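Side-chain contact in TSSL1 (Pseudomonas aeruginosa, PDB 4B62), which probably anchors the type VI secretion system to the cell wall through this periplasmic, OmpA-like peptidoglycan-binding module: residues P61-L64 with R65-D68. Residues are numbered along the deposited sequence; the frame is centred on the assembly and turned at random. Where two conformers were deposited one is given.
Sequences PLLL and RIAD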
loop_
_atom_site.group_PDB
_atom_site.type_symbol
_atom_site.label_atom_id
_atom_site.label_comp_id
_atom_site.label_asym_id
_atom_site.label_seq_id
_atom_site.Cartn_x
_atom_site.Cartn_y
_atom_site.Cartn_z
ATOM N N PRO A 61 10.532 3.179 -7.542
ATOM C CA PRO A 61 9.843 3.648 -8.743
ATOM C C PRO A 61 8.369 3.217 -8.821
ATOM O O PRO A 61 7.565 3.921 -9.410
ATOM C CB PRO A 61 10.668 3.047 -9.867
ATOM C CG PRO A 61 12.050 2.947 -9.300
ATOM C CD PRO A 61 11.815 2.526 -7.871
ATOM N N LEU A 62 8.015 2.081 -8.215
ATOM C CA LEU A 62 6.610 1.672 -8.176
ATOM C C LEU A 62 5.770 2.717 -7.439
ATOM O O LEU A 62 4.713 3.145 -7.928
ATOM C CB LEU A 62 6.457 0.292 -7.539
ATOM C CG LEU A 62 5.026 -0.196 -7.273
ATOM C CD1 LEU A 62 4.201 -0.207 -8.559
ATOM C CD2 LEU A 62 5.035 -1.579 -6.630
ATOM N N LEU A 63 6.237 3.143 -6.269
ATOM C CA LEU A 63 5.521 4.192 -5.535
ATOM C C LEU A 63 5.563 5.515 -6.277
ATOM O O LEU A 63 4.630 6.302 -6.197
ATOM C CB LEU A 63 6.045 4.357 -4.120
ATOM C CG LEU A 63 5.614 3.302 -3.123
ATOM C CD1 LEU A 63 6.057 3.726 -1.741
ATOM C CD2 LEU A 63 4.100 3.087 -3.125
ATOM N N LEU A 64 6.651 5.786 -6.990
ATOM C CA LEU A 64 6.702 6.997 -7.811
ATOM C C LEU A 64 5.597 7.008 -8.879
ATOM O O LEU A 64 4.970 8.034 -9.106
ATOM C CB LEU A 64 8.083 7.163 -8.449
ATOM C CG LEU A 64 8.293 8.449 -9.244
ATOM C CD1 LEU A 64 8.044 9.678 -8.392
ATOM C CD2 LEU A 64 9.708 8.426 -9.785
ATOM N N ARG A 65 5.339 5.866 -9.511
ATOM C CA ARG A 65 4.258 5.784 -10.506
ATOM C C ARG A 65 2.896 6.033 -9.866
ATOM O O ARG A 65 2.005 6.642 -10.489
ATOM C CB ARG A 65 4.280 4.439 -11.221
ATOM C CG ARG A 65 5.527 4.277 -12.070
ATOM C CD ARG A 65 5.473 3.074 -12.962
ATOM N NE ARG A 65 5.618 1.816 -12.254
ATOM C CZ ARG A 65 6.778 1.259 -11.919
ATOM N NH1 ARG A 65 7.926 1.899 -12.130
ATOM N NH2 ARG A 65 6.785 0.065 -11.341
ATOM N N ILE A 66 2.732 5.566 -8.629
ATOM C CA ILE A 66 1.502 5.871 -7.919
ATOM C C ILE A 66 1.411 7.361 -7.614
ATOM O O ILE A 66 0.363 7.967 -7.827
ATOM C CB ILE A 66 1.333 4.975 -6.690
ATOM C CG1 ILE A 66 1.088 3.556 -7.190
ATOM C CG2 ILE A 66 0.178 5.452 -5.822
ATOM C CD1 ILE A 66 1.367 2.483 -6.187
ATOM N N ALA A 67 2.500 7.970 -7.162
ATOM C CA ALA A 67 2.520 9.419 -6.953
ATOM C C ALA A 67 2.174 10.199 -8.219
ATOM O O ALA A 67 1.449 11.203 -8.154
ATOM C CB ALA A 67 3.871 9.872 -6.417
ATOM N N ASP A 68 2.698 9.752 -9.356
ATOM C CA ASP A 68 2.413 10.398 -10.626
ATOM C C ASP A 68 0.911 10.346 -10.921
ATOM O O ASP A 68 0.325 11.332 -11.366
ATOM C CB ASP A 68 3.161 9.725 -11.787
ATOM C CG ASP A 68 4.642 10.025 -11.817
ATOM O OD1 ASP A 68 5.078 11.026 -11.233
ATOM O OD2 ASP A 68 5.362 9.241 -12.481
#
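R65 lays its long side chain back along the preceding turn, over P61 and L62, and opens a compact example of how two successive turns of one helix can face both solvent and core. The backbone N of R65 donates a hydrogen bond to P61 O at 3.0 Å, the first of four successive i+4 to i hydrogen bonds across the two segments. CG stands beside the backbone N (chi1 -66°) and passes 3.4 Å from P61 O; a bend at chi3 (-72°) then swings the guanidinium over the chain, one face resting above P61 O and L62 CA. The two terminal nitrogens lie against different carbons: R65 NH1 is 3.7 Å from P61 CB, whereas R65 NH2 is 3.8 Å from L62 CD1, the arginine and leucine side chains crossing at about a right angle. A salt bridge from R65 NE to D23 OD2 tethers the group.

I66 belongs to the buried side. Its CG1 branch passes beside L62 O, and I66 CD1 makes a methyl-methyl van der Waals contact with L63 CD2 at 4.1 Å, joining neighbouring turns. A67 directs its methyl group back toward the preceding turn, where CB is 3.4 Å from L64 O, while its N makes a 2.9 Å, nearly straight hydrogen bond to L63 O. At D68 the surface returns: the carboxylate carbon CG settles 3.4 Å from L64 O, the same oxygen that accepts the hydrogen bond from D68 N.

Within this OmpA-like domain, helix 60-72 packs against the sheet on one side and against helix 96-115 on another. L62 and I66 meet I42 of strand 37-43, while L63, L64 and A67 pack on helix 96-115 through L110, L111 and T114.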